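Local coordinates for Ribose/Galactose Isomerase (Vibrio parahaemolyticus, PDB 3ONO) that is a ribose-5-phosphate isomerase of the LacAB/RpiB family, an enzyme class that interconverts aldose and ketose sugar phosphates, at the interface of chains A and B. Residues are numbered along the deposited sequence; one frame, centred on the assembly and turned at random. Chains: chain A/B, Ribose/Galactose Isomerase.

Contact 1: the interface of chains A and B. Residues chain A 85-86, 160, 163-164, 167; chain B 83, 86-87.
B:Leu86 pushes its isobutyl group against one side of the chain A helix 150-167, where A:Leu160, A:Val163, A:Lys164 and A:Val167 receive it. Its CG lies between the backbone N and the carbonyl carbon (chi1 69°); CD1 then faces A:Val167 and A:Val163, and CD2 faces A:Val163, A:Lys164 and A:Leu160. B:Leu86 CD1 is 3.6 Å from A:Val167 CG2, and A:Val167 stands at about a right angle to the leucine. A:Val163 also crosses it squarely, its CG1 touching both methyls, with B:Leu86 CD2 at 3.7 Å. B:Leu86 CD2 further meets the aliphatic stem of A:Lys164, whose CG is 3.8 Å away; the lysine chain then bends at chi3 and chi4. A:Leu160 runs past B:Leu86 in the opposite direction, its CD1 3.8 Å from B:Leu86 CD2 and also 3.8 Å from B:Ser83 CA. B:Leu86 CD1 sits 3.4 Å above the plane of the B:His87 ring, over its centre; the ring supports the methyl from its own chain, while the valines touch it from the flanks. On the other flank the backbone of A:Asn85 passes near B:Leu86, and water bridges the carbonyl oxygens of A:Leu86 and B:Leu86. Its two modelled positions are too close together to be occupied at once and probably represent alternatives. In the fold, B:Leu86 and B:His87 lie in the loop just after helix 78-85 and pack against helix 150-167 of the partner.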
loop_
_atom_site.group_PDB
_atom_site.type_symbol
_atom_site.label_atom_id
_atom_site.label_comp_id
_atom_site.label_asym_id
_atom_site.label_seq_id
_atom_site.Cartn_x
_atom_site.Cartn_y
_atom_site.Cartn_z
ATOM N N ASN A 85 1.202 -0.827 -23.354
ATOM C CA ASN A 85 0.052 -1.689 -23.664
ATOM C C ASN A 85 -0.628 -1.408 -24.997
ATOM O O ASN A 85 -1.299 -2.288 -25.554
ATOM C CB ASN A 85 -0.974 -1.670 -22.523
ATOM C CG ASN A 85 -0.619 -2.672 -21.403
ATOM O OD1 ASN A 85 -0.579 -3.876 -21.652
ATOM N ND2 ASN A 85 -0.354 -2.183 -20.192
ATOM N N LEU A 86 -0.451 -0.210 -25.549
ATOM C CA LEU A 86 -1.054 0.054 -26.859
ATOM C C LEU A 86 -0.443 -0.812 -27.948
ATOM O O LEU A 86 -1.084 -1.091 -28.957
ATOM C CB LEU A 86 -0.924 1.534 -27.259
ATOM C CG LEU A 86 0.488 2.025 -27.589
ATOM C CD1 LEU A 86 0.753 1.943 -29.111
ATOM C CD2 LEU A 86 0.660 3.478 -27.111
ATOM N N LEU A 160 -6.412 -12.210 -24.998
ATOM C CA LEU A 160 -5.907 -10.841 -24.962
ATOM C C LEU A 160 -4.923 -10.634 -26.115
ATOM O O LEU A 160 -4.956 -9.613 -26.786
ATOM C CB LEU A 160 -5.230 -10.510 -23.610
ATOM C CG LEU A 160 -4.629 -9.103 -23.510
ATOM C CD1 LEU A 160 -5.737 -8.048 -23.589
ATOM C CD2 LEU A 160 -3.853 -8.955 -22.216
ATOM N N VAL A 163 -6.786 -10.240 -29.434
ATOM C CA VAL A 163 -7.508 -8.983 -29.560
ATOM C C VAL A 163 -6.522 -7.872 -29.864
ATOM O O VAL A 163 -6.791 -7.010 -30.704
ATOM C CB VAL A 163 -8.300 -8.661 -28.272
ATOM C CG1 VAL A 163 -8.835 -7.235 -28.333
ATOM C CG2 VAL A 163 -9.441 -9.677 -28.129
ATOM N N LYS A 164 -5.367 -7.906 -29.202
ATOM C CA LYS A 164 -4.332 -6.907 -29.461
ATOM C C LYS A 164 -3.886 -6.989 -30.919
ATOM O O LYS A 164 -3.761 -5.983 -31.593
ATOM C CB LYS A 164 -3.132 -7.115 -28.534
ATOM C CG LYS A 164 -3.446 -6.789 -27.050
ATOM C CD LYS A 164 -2.307 -7.185 -26.059
ATOM C CE LYS A 164 -0.981 -6.454 -26.325
ATOM N NZ LYS A 164 -1.035 -4.954 -26.078
ATOM N N VAL A 167 -6.786 -5.563 -33.315
ATOM C CA VAL A 167 -7.073 -4.130 -33.246
ATOM C C VAL A 167 -5.944 -3.312 -33.829
ATOM O O VAL A 167 -6.156 -2.203 -34.343
ATOM C CB VAL A 167 -7.315 -3.730 -31.748
ATOM C CG1 VAL A 167 -7.197 -2.230 -31.548
ATOM C CG2 VAL A 167 -8.682 -4.230 -31.336
ATOM N N SER B 83 -6.540 -4.894 -21.138
ATOM C CA SER B 83 -7.619 -5.080 -22.133
ATOM C C SER B 83 -8.165 -3.737 -22.622
ATOM O O SER B 83 -8.460 -3.569 -23.804
ATOM C CB SER B 83 -8.752 -5.917 -21.501
ATOM O OG SER B 83 -9.881 -6.015 -22.371
ATOM N N LEU B 86 -5.315 -1.481 -24.951
ATOM C CA LEU B 86 -5.019 -1.835 -26.343
ATOM C C LEU B 86 -5.867 -1.038 -27.321
ATOM O O LEU B 86 -5.472 -0.831 -28.464
ATOM C CB LEU B 86 -5.225 -3.338 -26.605
ATOM C CG LEU B 86 -6.671 -3.839 -26.575
ATOM C CD1 LEU B 86 -7.273 -3.856 -28.000
ATOM C CD2 LEU B 86 -6.721 -5.256 -25.976
ATOM N N HIS B 87 -7.038 -0.586 -26.889
ATOM C CA HIS B 87 -7.959 0.069 -27.831
ATOM C C HIS B 87 -7.627 1.531 -28.055
ATOM O O HIS B 87 -7.383 2.264 -27.103
ATOM C CB HIS B 87 -9.399 -0.034 -27.322
ATOM C CG HIS B 87 -9.898 -1.442 -27.220
ATOM N ND1 HIS B 87 -10.450 -2.119 -28.293
ATOM C CD2 HIS B 87 -9.928 -2.300 -26.171
ATOM C CE1 HIS B 87 -10.795 -3.336 -27.902
ATOM N NE2 HIS B 87 -10.480 -3.471 -26.619
HETATM O O HOH W 1 -3.787 -1.048 -30.377
HETATM O O HOH W 2 -3.157 -0.989 -30.450
#

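Contact 2: the interface of chains A and B. Residues chain A 52, 86-87, 178, 182; chain B 159-160, 163.
B:Val163 is wedged among A:Ile52, A:Leu86 and A:Leu182, its two methyls serving different neighbours. B:Val163 CG1, anti to the backbone N (chi1 170°), faces A:Leu86 and lies 3.7 Å from A:Leu86 CD2. B:Val163 CG2 points the other way, to A:Leu182 CD1 at 3.7 Å and to CG2 of A:Ile52, whose side chain slides past the valine in the opposite direction. One turn back on the same helix, B:Ile159 presents its CG2 branch to A:Ile52, 3.8 Å from A:Ile52 CG1, and B:Ile159 CG2 also meets A:Leu182 CD1 at 3.8 Å. The end of A:Ile52 goes further, CD1 resting on the helix backbone 3.7 Å from B:Leu160 CA. B:Leu160 and A:Leu86 run past each other in opposite directions, B:Leu160 CD1 against A:Leu86 CD2. In the next shell, A:Leu86 CD1 lies over the centre of one face of the A:His87 ring, a contact that may help to set the leucine's direction, while A:Ile178 borders B:Val163 more loosely, its CD1 4.2 Å from B:Val163 CG1. The patch thus joins three parts of chain A, the start of helix 51-63, the loop after helix 78-85, and helix 180-186 with the loop leading into it, against helix 150-167 of chain B.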
loop_
_atom_site.group_PDB
_atom_site.type_symbol
_atom_site.label_atom_id
_atom_site.label_comp_id
_atom_site.label_asym_id
_atom_site.label_seq_id
_atom_site.Cartn_x
_atom_site.Cartn_y
_atom_site.Cartn_z
ATOM N N ILE A 52 6.737 7.842 -23.847
ATOM C CA ILE A 52 6.261 7.478 -25.172
ATOM C C ILE A 52 7.292 6.602 -25.874
ATOM O O ILE A 52 6.963 5.568 -26.457
ATOM C CB ILE A 52 5.996 8.732 -26.066
ATOM C CG1 ILE A 52 4.931 9.624 -25.432
ATOM C CG2 ILE A 52 5.555 8.296 -27.489
ATOM C CD1 ILE A 52 3.564 8.963 -25.269
ATOM N N LEU A 86 -0.451 -0.210 -25.549
ATOM C CA LEU A 86 -1.054 0.054 -26.859
ATOM C C LEU A 86 -0.443 -0.812 -27.948
ATOM O O LEU A 86 -1.084 -1.091 -28.957
ATOM C CB LEU A 86 -0.924 1.534 -27.259
ATOM C CG LEU A 86 0.488 2.025 -27.589
ATOM C CD1 LEU A 86 0.753 1.943 -29.111
ATOM C CD2 LEU A 86 0.660 3.478 -27.111
ATOM N N HIS A 87 0.799 -1.244 -27.762
ATOM C CA HIS A 87 1.489 -1.966 -28.841
ATOM C C HIS A 87 1.126 -3.438 -28.888
ATOM O O HIS A 87 1.108 -4.104 -27.859
ATOM C CB HIS A 87 3.005 -1.841 -28.677
ATOM C CG HIS A 87 3.504 -0.433 -28.783
ATOM N ND1 HIS A 87 3.795 0.168 -29.996
ATOM C CD2 HIS A 87 3.763 0.492 -27.828
ATOM C CE1 HIS A 87 4.211 1.405 -29.774
ATOM N NE2 HIS A 87 4.192 1.627 -28.465
ATOM N N ILE A 178 3.477 5.723 -36.744
ATOM C CA ILE A 178 3.865 6.604 -35.636
ATOM C C ILE A 178 4.689 7.747 -36.221
ATOM O O ILE A 178 5.337 7.582 -37.238
ATOM C CB ILE A 178 4.705 5.827 -34.605
ATOM C CG1 ILE A 178 3.862 4.688 -34.022
ATOM C CG2 ILE A 178 5.238 6.765 -33.493
ATOM C CD1 ILE A 178 4.651 3.761 -33.100
ATOM N N LEU A 182 9.543 10.156 -33.379
ATOM C CA LEU A 182 9.453 9.387 -32.140
ATOM C C LEU A 182 10.214 8.086 -32.275
ATOM O O LEU A 182 10.944 7.709 -31.374
ATOM C CB LEU A 182 8.010 9.070 -31.773
ATOM C CG LEU A 182 7.117 10.208 -31.296
ATOM C CD1 LEU A 182 5.699 9.693 -31.170
ATOM C CD2 LEU A 182 7.601 10.774 -29.946
ATOM N N ILE B 159 0.588 13.244 -27.074
ATOM C CA ILE B 159 1.289 12.338 -27.964
ATOM C C ILE B 159 0.803 10.891 -27.789
ATOM O O ILE B 159 0.636 10.168 -28.782
ATOM C CB ILE B 159 2.817 12.478 -27.779
ATOM C CG1 ILE B 159 3.259 13.850 -28.293
ATOM C CG2 ILE B 159 3.568 11.363 -28.506
ATOM C CD1 ILE B 159 4.682 14.256 -27.876
ATOM N N LEU B 160 0.527 10.484 -26.550
ATOM C CA LEU B 160 0.053 9.124 -26.311
ATOM C C LEU B 160 -1.164 8.849 -27.197
ATOM O O LEU B 160 -1.275 7.786 -27.789
ATOM C CB LEU B 160 -0.299 8.889 -24.822
ATOM C CG LEU B 160 -0.852 7.496 -24.497
ATOM C CD1 LEU B 160 0.218 6.430 -24.754
ATOM C CD2 LEU B 160 -1.316 7.439 -23.055
ATOM N N VAL B 163 -0.092 8.223 -30.817
ATOM C CA VAL B 163 0.592 6.954 -31.019
ATOM C C VAL B 163 -0.428 5.834 -31.019
ATOM O O VAL B 163 -0.349 4.916 -31.839
ATOM C CB VAL B 163 1.656 6.713 -29.923
ATOM C CG1 VAL B 163 2.174 5.281 -30.009
ATOM C CG2 VAL B 163 2.792 7.728 -30.108
#

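Contact 3: the interface of chains A and B. Residues chain A 81-82, 85-86; chain B 81-82, 85-86.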
loop_
_atom_site.group_PDB
_atom_site.type_symbol
_atom_site.label_atom_id
_atom_site.label_comp_id
_atom_site.label_asym_id
_atom_site.label_seq_id
_atom_site.Cartn_x
_atom_site.Cartn_y
_atom_site.Cartn_z
ATOM N N LEU A 81 3.077 2.351 -18.496
ATOM C CA LEU A 81 2.187 1.194 -18.613
ATOM C C LEU A 81 1.215 1.364 -19.778
ATOM O O LEU A 81 0.969 0.428 -20.568
ATOM C CB LEU A 81 1.431 1.059 -17.288
ATOM C CG LEU A 81 0.113 0.352 -17.033
ATOM C CD1 LEU A 81 -0.172 0.540 -15.558
ATOM C CD2 LEU A 81 -1.038 0.899 -17.839
HETATM N N MSE A 82 0.668 2.568 -19.916
HETATM C CA MSE A 82 -0.319 2.793 -20.980
HETATM C C MSE A 82 0.360 2.893 -22.346
HETATM O O MSE A 82 -0.197 2.449 -23.370
HETATM C CB MSE A 82 -1.159 4.017 -20.661
HETATM C CG MSE A 82 -1.951 3.812 -19.363
HETATM SE SE MSE A 82 -3.119 5.308 -19.002
HETATM C CE MSE A 82 -1.749 6.682 -19.041
ATOM N N ASN A 85 1.202 -0.827 -23.354
ATOM C CA ASN A 85 0.052 -1.689 -23.664
ATOM C C ASN A 85 -0.628 -1.408 -24.997
ATOM O O ASN A 85 -1.299 -2.288 -25.554
ATOM C CB ASN A 85 -0.974 -1.670 -22.523
ATOM C CG ASN A 85 -0.619 -2.672 -21.403
ATOM O OD1 ASN A 85 -0.579 -3.876 -21.652
ATOM N ND2 ASN A 85 -0.354 -2.183 -20.192
ATOM N N LEU A 86 -0.451 -0.210 -25.549
ATOM C CA LEU A 86 -1.054 0.054 -26.859
ATOM C C LEU A 86 -0.443 -0.812 -27.948
ATOM O O LEU A 86 -1.084 -1.091 -28.957
ATOM C CB LEU A 86 -0.924 1.534 -27.259
ATOM C CG LEU A 86 0.488 2.025 -27.589
ATOM C CD1 LEU A 86 0.753 1.943 -29.111
ATOM C CD2 LEU A 86 0.660 3.478 -27.111
ATOM N N LEU B 81 -7.144 -3.544 -17.131
ATOM C CA LEU B 81 -6.312 -2.404 -17.522
ATOM C C LEU B 81 -5.626 -2.658 -18.862
ATOM O O LEU B 81 -5.572 -1.778 -19.748
ATOM C CB LEU B 81 -5.279 -2.188 -16.413
ATOM C CG LEU B 81 -3.942 -1.475 -16.509
ATOM C CD1 LEU B 81 -3.332 -1.568 -15.127
ATOM C CD2 LEU B 81 -2.998 -2.082 -17.516
HETATM N N MSE B 82 -5.116 -3.873 -19.040
HETATM C CA MSE B 82 -4.392 -4.174 -20.281
HETATM C C MSE B 82 -5.360 -4.360 -21.451
HETATM O O MSE B 82 -5.051 -3.988 -22.600
HETATM C CB MSE B 82 -3.493 -5.381 -20.080
HETATM C CG MSE B 82 -2.430 -5.097 -19.010
HETATM SE SE MSE B 82 -1.200 -6.574 -18.823
HETATM C CE MSE B 82 -2.533 -7.938 -18.462
ATOM N N ASN B 85 -6.435 -0.708 -22.486
ATOM C CA ASN B 85 -5.391 0.123 -23.104
ATOM C C ASN B 85 -5.027 -0.250 -24.534
ATOM O O ASN B 85 -4.505 0.585 -25.284
ATOM C CB ASN B 85 -4.134 0.172 -22.224
ATOM C CG ASN B 85 -4.236 1.248 -21.121
ATOM O OD1 ASN B 85 -4.340 2.433 -21.434
ATOM N ND2 ASN B 85 -4.218 0.842 -19.852
ATOM N N LEU B 86 -5.315 -1.481 -24.951
ATOM C CA LEU B 86 -5.019 -1.835 -26.343
ATOM C C LEU B 86 -5.867 -1.038 -27.321
ATOM O O LEU B 86 -5.472 -0.831 -28.464
ATOM C CB LEU B 86 -5.225 -3.338 -26.605
ATOM C CG LEU B 86 -6.671 -3.839 -26.575
ATOM C CD1 LEU B 86 -7.273 -3.856 -28.000
ATOM C CD2 LEU B 86 -6.721 -5.256 -25.976
HETATM O O HOH W 3 -3.787 -1.048 -30.377
HETATM O O HOH W 4 -3.157 -0.989 -30.450
HETATM O O HOH W 5 -2.960 3.315 -23.757
#
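A:Asn85 and B:Asn85 meet at the ends of their helices 78-85, both with helical backbone angles, across the two-fold axis. Their CB atoms lie 3.7 Å apart, and each amide extends over the partner's helix. There the side-chain oxygen OD1 of A:Asn85 lies 3.4 Å from CG of selenomethionine B:Met82, the two side chains crossing at a slant. The amide nitrogen instead turns back to its own helix: A:Asn85 ND2 donates to A:Leu81 O at 3.0 Å, a bent bond (131° at H) that arrives 42° out of the carbonyl plane, with the acceptor itself tilted from the amide plane. This tether probably limits rotation of the amide, with OD1 directed at the partner, as in the chain B twin. One water links B:Asn85 OD1, 2.8 Å away, to A:Met82 O at 2.9 Å, giving B:Asn85 OD1 a polar partner among the methylenes. A turn earlier, A:Leu81 and B:Leu81 reach toward each other tip to tip, with their CD2 methyls 3.6 Å apart. Their CG atoms are anti to the backbone N (chi1 158°), which carries both isobutyl groups toward the axis. Thus the two copies of helix 78-85, each following strand 69-74, pair about the axis at the centre of the A-B interface.

Measured between the centres of their C-alpha atoms, contacts 1 and 3 are about 7 Å apart, contacts 1 and 2 about 13 Å, and contacts 2 and 3 about 11 Å. Contacts 1 and 3 share A:Asn85, A:Leu86 and B:Leu86, and contact 2 shares A:Leu86 with both, which makes the interface continuous. Contact 3 straddles the two-fold axis; contacts 1 and 2 flank it. A:Leu86 and B:Leu86 thus connect the axial helix pair to the apolar flanks. Each contact has a twin, consistent with a dimer unit in the deposited assembly of four copies, although the structure alone does not establish the oligomer in solution.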